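Local coordinates for protein sulfatase (Bacteroides fragilis CAG:558, PDB 6USS) that probably hydrolyses aryl sulfate esters at a calcium-containing active site, at residues L149-I152 against L153-N156; E381-Y384 against P385-E389. The protein carries 1 engineered substitution. One frame throughout, in Å; residues are numbered along the deposited sequence.

Interaction 1. Residues L149-I152 against L153-N156; sequences LAEI and LKDN
The carbonyl oxygen of I152 is gripped twice by N156, by its side-chain amide and, weakly, by its backbone. The amide bond is the better one: N156 ND2 lies 2.8 Å from I152 O, its N-H pointing almost straight at the acceptor (164°), and the oxygen sits close to the plane of the amide. The backbone bond, from N156 N to I152 O, is weak and strongly bent. With CG beside its own backbone N (chi1 -83°), the asparagine folds back along the last turn and lies side by side with I152, its ND2 3.7 Å from I152 CG2.

N156 is the first residue to leave helical geometry, and its side chain bonds back to a carbonyl of the final turn of helix 149-155. The turns before it are regular alpha-helix: L153 N and K154 N bond to the carbonyls of L149 and A150, and D155 N bonds to E151 O at 2.7 Å.

On another side of the helix two carboxylates come together. E151 OE2 stands 3.3 Å from D155 OD1, the two planes turned 53° apart. E151 reaches there because its chain is bent at its second torsion. Such a pair would be expected to raise the proton affinity of one member, the more so as E151 and D155 of the second subunit also come close to E151 OE2. E151 OE1 receives a hydrogen bond from Q136 and forms a salt bridge with K154 of the second subunit, which probably offset the crowding only in part. This face therefore belongs to the dimer interface, whereas L149 and I152 pack against helix 383-390.

Interaction 2. Residues E381-Y384 against P385-E389; sequences EDFY and PSILE
Y384 and L388, one turn apart, cross at a slant, the leucine methyl CD1 lying 3.5 Å from the tyrosine ring atom CE1. Y384 extends its ring away from the helix axis with CG anti to the backbone N (chi1 -179°), while L388 turns CG to the side of its own N. The phenol is carried across to T147, beside helix 149-155, whose carbonyl oxygen is hydrogen-bonded to Y384 OH. P385 meets the same tyrosine differently: the two side chains are nearly perpendicular, and P385 N lies at the ring's edge, near its plane. F383 points to another side of the helix, where its CB is 4.2 Å from I387 CD1; both residues pack on strand 315-321 of the central sheet, and the F383 ring also makes an edge-to-face contact with F407.

The contact lies at the N-terminal end of helix 383-390, near the metal site of this alkaline phosphatase-like fold: the F383 side chain is about 9 Å from that of the calcium ligand D322. Proline, which has no N-H to give, is commonly accommodated near a helix N terminus, as P385 is here; P385 CD comes within 3.0 Å of D382 O. That carbonyl oxygen accepts two bonds from S386. S386 N lies 3.1 Å from D382 O, in the carbonyl plane; S386 OG lies 2.7 Å from D382 O, above that plane, 44° out of it. Chi1 of -54° places the hydroxyl beside its backbone N and lets both groups reach the same acceptor. Farther on, I387 N bonds to F383 O at 2.9 Å.

With S386 OG also hydrogen-bonded to F407 N, D382 OD1 engaged by R421 and I405 N, and D382 OD2 by I379 N, these polar atoms are satisfied within the protein while apolar faces press against sheet and neighbouring helix.

How the interactions relate
From the N terminus, the chain first forms helix 149-155, where interaction 1 spans consecutive turns, and much later helix 383-390, where interaction 2 does the same. Each is local and encloses no loop of intervening residues; the two follow in series, neither nested nor crossed. Their centres are 12 Å apart, and the helices touch directly: I152 CD1 lies 3.2 Å from Y384 OH, and L149 CD1 is 3.4 Å from L388 CD2. Helix 383-390 thus lies between helix 149-155 and strand 315-321 of the mixed sheet, linking a helix that reaches the second subunit to the sheet beside the calcium site.

Interaction 1. Residues L149-I152 against L153-N156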
ATOM      1  N   LEU A 149       0.920 -13.208   3.248  1.00 17.07           N
ATOM      2  CA  LEU A 149       2.355 -13.386   3.426  1.00 17.17           C
ATOM      3  C   LEU A 149       3.102 -12.052   3.373  1.00 19.83           C
ATOM      4  O   LEU A 149       4.053 -11.837   4.136  1.00 16.65           O
ATOM      5  CB  LEU A 149       2.876 -14.352   2.368  1.00 15.42           C
ATOM      6  CG  LEU A 149       4.385 -14.507   2.153  1.00 14.88           C
ATOM      7  CD1 LEU A 149       5.115 -15.063   3.366  1.00 14.51           C
ATOM      8  CD2 LEU A 149       4.623 -15.397   0.963  1.00 11.73           C
ATOM      9  N   ALA A 150       2.691 -11.143   2.475  1.00 19.33           N
ATOM     10  CA  ALA A 150       3.376  -9.857   2.348  1.00 18.86           C
ATOM     11  C   ALA A 150       3.091  -8.941   3.528  1.00 21.85           C
ATOM     12  O   ALA A 150       3.937  -8.105   3.877  1.00 24.35           O
ATOM     13  CB  ALA A 150       2.973  -9.159   1.047  1.00 19.60           C
ATOM     14  N   GLU A 151       1.899  -9.056   4.126  1.00 22.33           N
ATOM     15  CA  GLU A 151       1.583  -8.293   5.331  1.00 18.10           C
ATOM     16  C   GLU A 151       2.518  -8.665   6.477  1.00 19.36           C
ATOM     17  O   GLU A 151       2.978  -7.791   7.222  1.00 22.57           O
ATOM     18  CB  GLU A 151       0.126  -8.531   5.731  1.00 19.47           C
ATOM     19  CG  GLU A 151      -0.444  -7.515   6.732  1.00 23.08           C
ATOM     20  CD  GLU A 151      -0.607  -6.107   6.127  1.00 22.98           C
ATOM     21  OE1 GLU A 151      -1.055  -6.007   4.958  1.00 21.59           O
ATOM     22  OE2 GLU A 151      -0.290  -5.108   6.822  1.00 24.53           O
ATOM     23  N   ILE A 152       2.819  -9.955   6.630  1.00 16.60           N
ATOM     24  CA  ILE A 152       3.647 -10.390   7.750  1.00 19.65           C
ATOM     25  C   ILE A 152       5.091  -9.950   7.551  1.00 21.20           C
ATOM     26  O   ILE A 152       5.756  -9.498   8.496  1.00 17.21           O
ATOM     27  CB  ILE A 152       3.534 -11.913   7.935  1.00 16.51           C
ATOM     28  CG1 ILE A 152       2.088 -12.317   8.220  1.00 15.90           C
ATOM     29  CG2 ILE A 152       4.389 -12.357   9.085  1.00 19.98           C
ATOM     30  CD1 ILE A 152       1.936 -13.811   8.331  1.00 17.66           C
ATOM     31  N   LEU A 153       5.596 -10.078   6.318  1.00 19.58           N
ATOM     32  CA  LEU A 153       6.903  -9.524   5.987  1.00 20.88           C
ATOM     33  C   LEU A 153       6.926  -8.015   6.215  1.00 19.54           C
ATOM     34  O   LEU A 153       7.835  -7.492   6.870  1.00 20.41           O
ATOM     35  CB  LEU A 153       7.269  -9.866   4.537  1.00 17.55           C
ATOM     36  CG  LEU A 153       7.536 -11.343   4.233  1.00 14.01           C
ATOM     37  CD1 LEU A 153       7.718 -11.588   2.744  1.00 18.11           C
ATOM     38  CD2 LEU A 153       8.752 -11.809   4.989  1.00 17.39           C
ATOM     39  N   LYS A 154       5.921  -7.301   5.689  1.00 21.42           N
ATOM     40  CA  LYS A 154       5.846  -5.850   5.864  1.00 22.41           C
ATOM     41  C   LYS A 154       5.837  -5.477   7.343  1.00 23.05           C
ATOM     42  O   LYS A 154       6.647  -4.656   7.795  1.00 21.38           O
ATOM     43  CB  LYS A 154       4.603  -5.308   5.149  1.00 22.91           C
ATOM     44  CG  LYS A 154       4.422  -3.777   5.135  1.00 19.89           C
ATOM     45  CD  LYS A 154       2.939  -3.402   4.849  1.00 19.56           C
ATOM     46  CE  LYS A 154       2.444  -2.242   5.754  1.00 32.60           C
ATOM     47  NZ  LYS A 154       3.391  -1.018   5.794  1.00 28.35           N
ATOM     48  N   ASP A 155       4.960  -6.114   8.125  1.00 22.24           N
ATOM     49  CA  ASP A 155       4.834  -5.787   9.540  1.00 19.10           C
ATOM     50  C   ASP A 155       6.069  -6.169  10.345  1.00 21.21           C
ATOM     51  O   ASP A 155       6.238  -5.680  11.468  1.00 21.23           O
ATOM     52  CB  ASP A 155       3.596  -6.467  10.128  1.00 20.34           C
ATOM     53  CG  ASP A 155       2.276  -5.989   9.477  1.00 27.63           C
ATOM     54  OD1 ASP A 155       2.187  -4.844   8.950  1.00 27.07           O
ATOM     55  OD2 ASP A 155       1.311  -6.784   9.500  1.00 30.22           O
ATOM     56  N   ASN A 156       6.943  -7.013   9.803  1.00 23.55           N
ATOM     57  CA  ASN A 156       8.187  -7.370  10.474  1.00 19.87           C
ATOM     58  C   ASN A 156       9.396  -6.613   9.934  1.00 21.46           C
ATOM     59  O   ASN A 156      10.531  -6.985  10.246  1.00 20.59           O
ATOM     60  CB  ASN A 156       8.437  -8.872  10.375  1.00 21.69           C
ATOM     61  CG  ASN A 156       7.689  -9.651  11.427  1.00 22.37           C
ATOM     62  OD1 ASN A 156       8.223  -9.941  12.500  1.00 20.13           O
ATOM     63  ND2 ASN A 156       6.443 -10.005  11.126  1.00 18.40           N
TER

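Interaction 2. Residues E381-Y384 against P385-E389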
ATOM      1  N   GLU A 381       1.869 -24.171  -1.165  1.00 15.22           N
ATOM      2  CA  GLU A 381       1.535 -23.548   0.124  1.00 16.96           C
ATOM      3  C   GLU A 381       2.693 -23.584   1.113  1.00 17.03           C
ATOM      4  O   GLU A 381       2.683 -22.806   2.074  1.00 16.22           O
ATOM      5  CB  GLU A 381       0.310 -24.198   0.785  1.00 15.48           C
ATOM      6  CG  GLU A 381       0.447 -25.675   1.066  1.00 13.60           C
ATOM      7  CD  GLU A 381      -0.387 -26.513   0.094  1.00 20.16           C
ATOM      8  OE1 GLU A 381      -0.963 -27.539   0.538  1.00 19.32           O
ATOM      9  OE2 GLU A 381      -0.467 -26.138  -1.110  1.00 16.37           O
ATOM     10  N   ASP A 382       3.679 -24.469   0.907  1.00 13.61           N
ATOM     11  CA  ASP A 382       4.867 -24.503   1.761  1.00 15.62           C
ATOM     12  C   ASP A 382       5.727 -23.245   1.626  1.00 18.49           C
ATOM     13  O   ASP A 382       6.476 -22.905   2.558  1.00 17.31           O
ATOM     14  CB  ASP A 382       5.732 -25.722   1.434  1.00 16.29           C
ATOM     15  CG  ASP A 382       4.974 -27.035   1.529  1.00 18.01           C
ATOM     16  OD1 ASP A 382       3.909 -27.079   2.187  1.00 16.92           O
ATOM     17  OD2 ASP A 382       5.452 -28.029   0.928  1.00 17.66           O
ATOM     18  N   PHE A 383       5.666 -22.568   0.470  1.00 16.39           N
ATOM     19  CA  PHE A 383       6.418 -21.328   0.266  1.00 18.11           C
ATOM     20  C   PHE A 383       6.128 -20.295   1.354  1.00 16.62           C
ATOM     21  O   PHE A 383       7.016 -19.510   1.722  1.00 14.17           O
ATOM     22  CB  PHE A 383       6.096 -20.728  -1.113  1.00 13.84           C
ATOM     23  CG  PHE A 383       6.821 -21.380  -2.266  1.00 11.01           C
ATOM     24  CD1 PHE A 383       6.742 -22.745  -2.484  1.00 13.60           C
ATOM     25  CD2 PHE A 383       7.548 -20.609  -3.162  1.00 14.63           C
ATOM     26  CE1 PHE A 383       7.402 -23.346  -3.573  1.00 15.71           C
ATOM     27  CE2 PHE A 383       8.213 -21.195  -4.250  1.00 15.14           C
ATOM     28  CZ  PHE A 383       8.141 -22.569  -4.454  1.00 13.52           C
ATOM     29  N   TYR A 384       4.889 -20.300   1.890  1.00 12.69           N
ATOM     30  CA  TYR A 384       4.492 -19.296   2.879  1.00 17.04           C
ATOM     31  C   TYR A 384       5.272 -19.436   4.186  1.00 18.69           C
ATOM     32  O   TYR A 384       5.998 -18.493   4.557  1.00 14.28           O
ATOM     33  CB  TYR A 384       2.977 -19.366   3.074  1.00 16.07           C
ATOM     34  CG  TYR A 384       2.306 -18.413   4.027  1.00 14.63           C
ATOM     35  CD1 TYR A 384       2.532 -18.477   5.396  1.00 17.05           C
ATOM     36  CD2 TYR A 384       1.368 -17.499   3.555  1.00 16.58           C
ATOM     37  CE1 TYR A 384       1.871 -17.627   6.266  1.00 16.70           C
ATOM     38  CE2 TYR A 384       0.692 -16.661   4.402  1.00 15.37           C
ATOM     39  CZ  TYR A 384       0.944 -16.723   5.758  1.00 18.45           C
ATOM     40  OH  TYR A 384       0.269 -15.873   6.601  1.00 17.46           O
ATOM     41  N   PRO A 385       5.203 -20.566   4.915  1.00 20.10           N
ATOM     42  CA  PRO A 385       6.076 -20.703   6.096  1.00 19.05           C
ATOM     43  C   PRO A 385       7.548 -20.605   5.759  1.00 16.02           C
ATOM     44  O   PRO A 385       8.312 -20.121   6.591  1.00 16.30           O
ATOM     45  CB  PRO A 385       5.747 -22.105   6.643  1.00 20.35           C
ATOM     46  CG  PRO A 385       4.561 -22.579   5.891  1.00 18.50           C
ATOM     47  CD  PRO A 385       4.538 -21.843   4.595  1.00 15.47           C
ATOM     48  N   SER A 386       7.975 -21.062   4.572  1.00 17.57           N
ATOM     49  CA  SER A 386       9.409 -21.085   4.267  1.00 20.05           C
ATOM     50  C   SER A 386       9.959 -19.680   4.094  1.00 19.60           C
ATOM     51  O   SER A 386      11.058 -19.366   4.565  1.00 20.99           O
ATOM     52  CB  SER A 386       9.693 -21.908   3.013  1.00 14.30           C
ATOM     53  OG  SER A 386       9.136 -23.203   3.114  1.00 18.15           O
ATOM     54  N   ILE A 387       9.204 -18.812   3.427  1.00 20.99           N
ATOM     55  CA  ILE A 387       9.694 -17.464   3.191  1.00 18.09           C
ATOM     56  C   ILE A 387       9.719 -16.673   4.504  1.00 21.45           C
ATOM     57  O   ILE A 387      10.667 -15.930   4.778  1.00 19.57           O
ATOM     58  CB  ILE A 387       8.847 -16.801   2.085  1.00 14.54           C
ATOM     59  CG1 ILE A 387       9.286 -17.354   0.722  1.00 14.84           C
ATOM     60  CG2 ILE A 387       8.972 -15.283   2.155  1.00 14.84           C
ATOM     61  CD1 ILE A 387       8.275 -17.235  -0.410  1.00 15.10           C
ATOM     62  N   LEU A 388       8.706 -16.861   5.359  1.00 17.30           N
ATOM     63  CA  LEU A 388       8.712 -16.218   6.669  1.00 19.97           C
ATOM     64  C   LEU A 388       9.899 -16.677   7.512  1.00 23.46           C
ATOM     65  O   LEU A 388      10.480 -15.874   8.261  1.00 20.29           O
ATOM     66  CB  LEU A 388       7.390 -16.500   7.380  1.00 17.76           C
ATOM     67  CG  LEU A 388       6.196 -15.887   6.636  1.00 18.83           C
ATOM     68  CD1 LEU A 388       4.891 -16.245   7.310  1.00 18.80           C
ATOM     69  CD2 LEU A 388       6.346 -14.372   6.484  1.00 12.35           C
ATOM     70  N   GLU A 389      10.262 -17.963   7.415  1.00 17.11           N
ATOM     71  CA  GLU A 389      11.408 -18.481   8.155  1.00 20.12           C
ATOM     72  C   GLU A 389      12.716 -17.953   7.579  1.00 22.17           C
ATOM     73  O   GLU A 389      13.654 -17.650   8.326  1.00 17.11           O
ATOM     74  CB  GLU A 389      11.395 -20.009   8.143  1.00 20.40           C
ATOM     75  CG  GLU A 389      12.634 -20.662   8.758  1.00 18.12           C
ATOM     76  CD  GLU A 389      12.450 -22.165   9.000  1.00 31.28           C
ATOM     77  OE1 GLU A 389      11.343 -22.699   8.713  1.00 26.82           O
ATOM     78  OE2 GLU A 389      13.407 -22.810   9.498  1.00 28.09           O
TER